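Local coordinates for pngf-ii (Elizabethkingia meningoseptica, PDB 4R4X), which removes N-linked glycans from glycoproteins as a peptide:N-glycosidase, probably by cleaving the bond between the glycan and its asparagine, at residues A[6-11]-A[144-149]; A[112-117]-A[135-140]. All blocks are in the same frame, centred on the assembly; numbering follows the deposited sequence.

Interactions 1 and 2 lie in the N-terminal domain, their centres 10 Å apart and about 39 and 42 Å from the centre of the chain. Along the sequence the order is 6-11, 112-117, 135-140, 144-149, so interaction 2 is nested inside the loop that interaction 1 closes. Strands 134-140 and 144-154 follow each other and are antiparallel neighbours, which places the four strands side by side in the order 3-12, 144-154, 134-140, 109-116. The two contacts touch through Tyr8 OH and Val135 O, 2.7 Å apart in a probable hydrogen bond. Interaction 1 thus ties the start of the domain to a meander of strands 109-116, 134-140 and 144-154, formed about a hundred residues later.

Interaction 1 (A[6-11]-A[144-149]); sequences ITYQNS and SVVEAT
Tyr8 and Ala148 form a non-hydrogen-bonded pair of an antiparallel beta pairing between 6-11 and 144-149, in the N-terminal domain. The strand axes approach to 4.4 Å, and their directions differ by 153°. Backbone bonds join Gln9 with Glu147 and Ser11 with Val145 in both directions; the Val145 N to Ser11 O bond measures 3.0 Å. The chain turns a corner at Thr149, whose N still donates to Thr7 O at 2.8 Å.

Apolar contacts gather on the face of Tyr8, Asn10, Val146 and Ala148. Val146 CG1, anti to its backbone N (chi1 -179°), reaches Tyr8 CB at 3.8 Å, the two side chains crossing at about a right angle. The Tyr8 ring meets Ala148 obliquely, CD2 lying 3.5 Å from Ala148 N, while the hydroxyl bonds to Val135 O on the next strand. Ile6 CG2 also meets Ala148 CB. At the corner, Thr149 CG2 packs against Gln9 CB at 3.7 Å, on the face that carries Gln9.

Polar and apolar groups mix at Asn10, which lies alongside Val146 with OD1 3.5 Å from Val146 CG2. A water lies between Asn10 OD1 and Val145 O, its oxygen 3.0 Å from Val145 O and placed to donate to either.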
loop_
_atom_site.group_PDB
_atom_site.type_symbol
_atom_site.label_atom_id
_atom_site.label_comp_id
_atom_site.label_asym_id
_atom_site.label_seq_id
_atom_site.Cartn_x
_atom_site.Cartn_y
_atom_site.Cartn_z
ATOM N N ILE A 6 -20.782 -0.512 -36.496
ATOM C CA ILE A 6 -19.603 0.090 -37.092
ATOM C C ILE A 6 -18.349 -0.376 -36.387
ATOM O O ILE A 6 -18.259 -0.321 -35.149
ATOM C CB ILE A 6 -19.662 1.633 -37.024
ATOM C CG1 ILE A 6 -20.975 2.147 -37.645
ATOM C CG2 ILE A 6 -18.441 2.222 -37.733
ATOM C CD1 ILE A 6 -22.129 2.267 -36.670
ATOM N N THR A 7 -17.388 -0.848 -37.172
ATOM C CA THR A 7 -16.166 -1.397 -36.670
ATOM C C THR A 7 -15.023 -0.500 -37.052
ATOM O O THR A 7 -14.954 -0.045 -38.182
ATOM C CB THR A 7 -15.914 -2.794 -37.266
ATOM O OG1 THR A 7 -17.067 -3.608 -37.007
ATOM C CG2 THR A 7 -14.650 -3.410 -36.656
ATOM N N TYR A 8 -14.141 -0.235 -36.099
ATOM C CA TYR A 8 -13.098 0.774 -36.274
ATOM C C TYR A 8 -11.705 0.188 -36.201
ATOM O O TYR A 8 -11.486 -0.883 -35.621
ATOM C CB TYR A 8 -13.204 1.858 -35.197
ATOM C CG TYR A 8 -14.473 2.678 -35.250
ATOM C CD1 TYR A 8 -15.595 2.287 -34.549
ATOM C CD2 TYR A 8 -14.540 3.853 -35.990
ATOM C CE1 TYR A 8 -16.767 3.034 -34.580
ATOM C CE2 TYR A 8 -15.709 4.606 -36.040
ATOM C CZ TYR A 8 -16.816 4.204 -35.331
ATOM O OH TYR A 8 -17.986 4.940 -35.362
ATOM N N GLN A 9 -10.766 0.943 -36.748
ATOM C CA GLN A 9 -9.356 0.557 -36.801
ATOM C C GLN A 9 -8.454 1.710 -36.370
ATOM O O GLN A 9 -8.570 2.822 -36.904
ATOM C CB GLN A 9 -9.006 0.131 -38.228
ATOM C CG GLN A 9 -7.578 -0.342 -38.410
ATOM C CD GLN A 9 -7.296 -0.760 -39.843
ATOM O OE1 GLN A 9 -7.187 -1.951 -40.135
ATOM N NE2 GLN A 9 -7.206 0.204 -40.737
ATOM N N ASN A 10 -7.551 1.434 -35.427
ATOM C CA ASN A 10 -6.575 2.398 -34.905
ATOM C C ASN A 10 -5.255 2.380 -35.667
ATOM O O ASN A 10 -4.757 1.314 -36.013
ATOM C CB ASN A 10 -6.276 2.121 -33.430
ATOM C CG ASN A 10 -7.449 2.466 -32.531
ATOM O OD1 ASN A 10 -7.323 3.239 -31.585
ATOM N ND2 ASN A 10 -8.602 1.943 -32.862
ATOM N N SER A 11 -4.711 3.575 -35.897
ATOM C CA SER A 11 -3.456 3.791 -36.612
ATOM C C SER A 11 -2.652 4.820 -35.858
ATOM O O SER A 11 -3.213 5.697 -35.212
ATOM C CB SER A 11 -3.735 4.354 -38.007
ATOM O OG SER A 11 -4.044 3.323 -38.919
ATOM N N SER A 144 -2.684 10.156 -34.077
ATOM C CA SER A 144 -3.454 8.985 -33.681
ATOM C C SER A 144 -4.837 9.022 -34.328
ATOM O O SER A 144 -5.643 9.926 -34.064
ATOM C CB SER A 144 -3.580 8.933 -32.173
ATOM O OG SER A 144 -2.290 8.895 -31.583
ATOM N N VAL A 145 -5.096 8.027 -35.166
ATOM C CA VAL A 145 -6.275 7.993 -36.014
ATOM C C VAL A 145 -7.122 6.793 -35.613
ATOM O O VAL A 145 -6.583 5.722 -35.357
ATOM C CB VAL A 145 -5.874 7.831 -37.498
ATOM C CG1 VAL A 145 -7.102 7.750 -38.402
ATOM C CG2 VAL A 145 -4.950 8.960 -37.944
ATOM N N VAL A 146 -8.435 6.970 -35.560
ATOM C CA VAL A 146 -9.370 5.855 -35.411
ATOM C C VAL A 146 -10.344 6.017 -36.573
ATOM O O VAL A 146 -10.975 7.063 -36.683
ATOM C CB VAL A 146 -10.126 5.905 -34.055
ATOM C CG1 VAL A 146 -11.068 4.712 -33.908
ATOM C CG2 VAL A 146 -9.150 5.934 -32.892
ATOM N N GLU A 147 -10.439 5.021 -37.453
ATOM C CA GLU A 147 -11.287 5.128 -38.638
ATOM C C GLU A 147 -12.159 3.881 -38.842
ATOM O O GLU A 147 -11.713 2.762 -38.640
ATOM C CB GLU A 147 -10.420 5.422 -39.878
ATOM C CG GLU A 147 -11.174 5.439 -41.202
ATOM C CD GLU A 147 -10.395 6.121 -42.340
ATOM O OE1 GLU A 147 -9.180 6.389 -42.175
ATOM O OE2 GLU A 147 -11.002 6.394 -43.390
ATOM N N ALA A 148 -13.406 4.084 -39.245
ATOM C CA ALA A 148 -14.313 2.969 -39.549
ATOM C C ALA A 148 -13.795 2.154 -40.746
ATOM O O ALA A 148 -13.287 2.732 -41.709
ATOM C CB ALA A 148 -15.704 3.503 -39.835
ATOM N N THR A 149 -13.883 0.826 -40.648
ATOM C CA THR A 149 -13.543 -0.097 -41.737
ATOM C C THR A 149 -14.792 -0.788 -42.299
ATOM O O THR A 149 -14.768 -1.283 -43.413
ATOM C CB THR A 149 -12.564 -1.180 -41.250
ATOM O OG1 THR A 149 -13.013 -1.679 -40.000
ATOM C CG2 THR A 149 -11.189 -0.603 -41.061
HETATM O O HOH W 1 -5.387 5.402 -32.634
#

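Interaction 2 (A[112-117]-A[135-140]); sequences EVWYTN and VLKTVR
Segments 112-117 and 135-140 run antiparallel at 161°, their axes 4.5 Å apart at the nearest, and a classic beta bulge shifts the register by one residue where Leu136 and Lys137 both face Trp114. Trp114 O marks the bulge: it accepts from Leu136 N at 2.8 Å and weakly from Lys137 N at 3.4 Å. Beyond it the regular pairing resumes, with Trp114 N donating to Lys137 O and a reciprocal pair of bonds joining Glu112 and Val139. At the bulge, Leu136 CD1 meets Thr116 CG2 at 3.9 Å, the two side chains crossing obliquely.

On the face of Val113 and Val135, Val113 CG1 presses against both methyls of Val135, 3.5 Å from Val135 CG2, tighter than usual for two carbons. The side chains cross at about a right angle, and Pro125 also packs on Val135. The other face carries Glu112, Trp114, Lys137 and Val139. Trp114 and Lys137 lie side by side and point the same way. Lys137 CG, anti to its backbone N (chi1 179°), comes within 4.1 Å of Trp114 CD1, and Lys137 O sits at the edge of the indole near its plane. Glu112 likewise lies alongside Val139, its OE1 3.6 Å from Val139 CG1, while OE2 forms a salt bridge with Lys101 on strand 97-106.

The Glu112 carboxylate therefore touches a valine with one oxygen, which also lies within hydrogen-bonding distance of a water, and a lysine with the other; the Lys101 charge would probably stabilise its ionised form.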
loop_
_atom_site.group_PDB
_atom_site.type_symbol
_atom_site.label_atom_id
_atom_site.label_comp_id
_atom_site.label_asym_id
_atom_site.label_seq_id
_atom_site.Cartn_x
_atom_site.Cartn_y
_atom_site.Cartn_z
ATOM N N GLU A 112 -9.754 16.049 -34.395
ATOM C CA GLU A 112 -10.584 16.256 -35.572
ATOM C C GLU A 112 -11.578 15.095 -35.684
ATOM O O GLU A 112 -11.200 13.925 -35.566
ATOM C CB GLU A 112 -9.724 16.320 -36.824
ATOM C CG GLU A 112 -8.591 17.333 -36.780
ATOM C CD GLU A 112 -7.604 17.097 -37.911
ATOM O OE1 GLU A 112 -6.584 16.396 -37.700
ATOM O OE2 GLU A 112 -7.881 17.578 -39.022
ATOM N N VAL A 113 -12.836 15.439 -35.919
ATOM C CA VAL A 113 -13.931 14.486 -35.975
ATOM C C VAL A 113 -14.635 14.597 -37.344
ATOM O O VAL A 113 -15.050 15.682 -37.768
ATOM C CB VAL A 113 -14.879 14.736 -34.787
ATOM C CG1 VAL A 113 -16.072 13.815 -34.823
ATOM C CG2 VAL A 113 -14.106 14.547 -33.478
ATOM N N TRP A 114 -14.699 13.474 -38.057
ATOM C CA TRP A 114 -15.398 13.403 -39.322
ATOM C C TRP A 114 -16.656 12.571 -39.132
ATOM O O TRP A 114 -16.564 11.434 -38.684
ATOM C CB TRP A 114 -14.536 12.714 -40.342
ATOM C CG TRP A 114 -13.365 13.447 -40.777
ATOM C CD1 TRP A 114 -12.141 13.448 -40.207
ATOM C CD2 TRP A 114 -13.271 14.261 -41.947
ATOM N NE1 TRP A 114 -11.270 14.225 -40.947
ATOM C CE2 TRP A 114 -11.949 14.734 -42.023
ATOM C CE3 TRP A 114 -14.176 14.628 -42.938
ATOM C CZ2 TRP A 114 -11.503 15.558 -43.058
ATOM C CZ3 TRP A 114 -13.732 15.475 -43.979
ATOM C CH2 TRP A 114 -12.405 15.924 -44.015
ATOM N N TYR A 115 -17.807 13.131 -39.482
ATOM C CA TYR A 115 -19.091 12.494 -39.173
ATOM C C TYR A 115 -20.051 12.574 -40.339
ATOM O O TYR A 115 -20.016 13.530 -41.126
ATOM C CB TYR A 115 -19.727 13.135 -37.943
ATOM C CG TYR A 115 -20.058 14.622 -38.116
ATOM C CD1 TYR A 115 -19.100 15.603 -37.873
ATOM C CD2 TYR A 115 -21.317 15.040 -38.571
ATOM C CE1 TYR A 115 -19.387 16.951 -38.041
ATOM C CE2 TYR A 115 -21.613 16.386 -38.743
ATOM C CZ TYR A 115 -20.651 17.337 -38.475
ATOM O OH TYR A 115 -20.934 18.680 -38.641
ATOM N N THR A 116 -20.923 11.572 -40.435
ATOM C CA THR A 116 -21.996 11.571 -41.414
ATOM C C THR A 116 -23.373 11.641 -40.779
ATOM O O THR A 116 -23.600 11.120 -39.678
ATOM C CB THR A 116 -21.972 10.305 -42.312
ATOM O OG1 THR A 116 -22.980 10.414 -43.323
ATOM C CG2 THR A 116 -22.228 9.052 -41.516
ATOM N N ASN A 117 -24.314 12.251 -41.502
ATOM C CA ASN A 117 -25.715 12.149 -41.119
ATOM C C ASN A 117 -26.550 11.394 -42.131
ATOM O O ASN A 117 -27.777 11.385 -42.043
ATOM C CB ASN A 117 -26.278 13.525 -40.819
ATOM C CG ASN A 117 -25.878 13.995 -39.428
ATOM O OD1 ASN A 117 -26.282 13.407 -38.429
ATOM N ND2 ASN A 117 -25.061 15.001 -39.365
ATOM N N VAL A 135 -19.853 9.393 -36.189
ATOM C CA VAL A 135 -18.442 9.693 -36.349
ATOM C C VAL A 135 -17.755 8.505 -36.988
ATOM O O VAL A 135 -17.748 7.415 -36.421
ATOM C CB VAL A 135 -17.781 10.035 -34.998
ATOM C CG1 VAL A 135 -16.284 10.235 -35.152
ATOM C CG2 VAL A 135 -18.418 11.285 -34.395
ATOM N N LEU A 136 -17.160 8.714 -38.153
ATOM C CA LEU A 136 -16.474 7.640 -38.874
ATOM C C LEU A 136 -14.950 7.712 -38.824
ATOM O O LEU A 136 -14.278 6.760 -39.218
ATOM C CB LEU A 136 -16.959 7.584 -40.326
ATOM C CG LEU A 136 -18.439 7.250 -40.491
ATOM C CD1 LEU A 136 -18.752 7.265 -41.983
ATOM C CD2 LEU A 136 -18.778 5.895 -39.860
ATOM N N LYS A 137 -14.407 8.818 -38.339
ATOM C CA LYS A 137 -12.978 8.973 -38.190
ATOM C C LYS A 137 -12.668 10.066 -37.162
ATOM O O LYS A 137 -13.287 11.142 -37.185
ATOM C CB LYS A 137 -12.356 9.371 -39.526
ATOM C CG LYS A 137 -10.852 9.589 -39.494
ATOM C CD LYS A 137 -10.342 9.737 -40.924
ATOM C CE LYS A 137 -8.950 10.329 -40.963
ATOM N NZ LYS A 137 -8.554 10.564 -42.390
ATOM N N THR A 138 -11.708 9.783 -36.277
ATOM C CA THR A 138 -11.137 10.793 -35.378
ATOM C C THR A 138 -9.631 10.846 -35.561
ATOM O O THR A 138 -8.989 9.825 -35.821
ATOM C CB THR A 138 -11.429 10.499 -33.900
ATOM O OG1 THR A 138 -10.789 9.270 -33.530
ATOM C CG2 THR A 138 -12.924 10.392 -33.663
ATOM N N VAL A 139 -9.076 12.046 -35.444
ATOM C CA VAL A 139 -7.643 12.257 -35.541
ATOM C C VAL A 139 -7.222 13.096 -34.356
ATOM O O VAL A 139 -7.713 14.220 -34.161
ATOM C CB VAL A 139 -7.230 12.984 -36.835
ATOM C CG1 VAL A 139 -5.704 13.013 -36.953
ATOM C CG2 VAL A 139 -7.856 12.319 -38.040
ATOM N N ARG A 140 -6.326 12.527 -33.554
ATOM C CA ARG A 140 -5.892 13.139 -32.312
ATOM C C ARG A 140 -4.461 13.630 -32.523
ATOM O O ARG A 140 -3.561 12.830 -32.797
ATOM C CB ARG A 140 -5.967 12.128 -31.168
ATOM C CG ARG A 140 -5.371 12.607 -29.845
ATOM C CD ARG A 140 -5.551 11.582 -28.727
ATOM N NE ARG A 140 -6.962 11.475 -28.339
ATOM C CZ ARG A 140 -7.546 12.135 -27.331
ATOM N NH1 ARG A 140 -6.851 12.966 -26.546
ATOM N NH2 ARG A 140 -8.846 11.961 -27.098
HETATM O O HOH W 2 -5.629 15.993 -34.900
#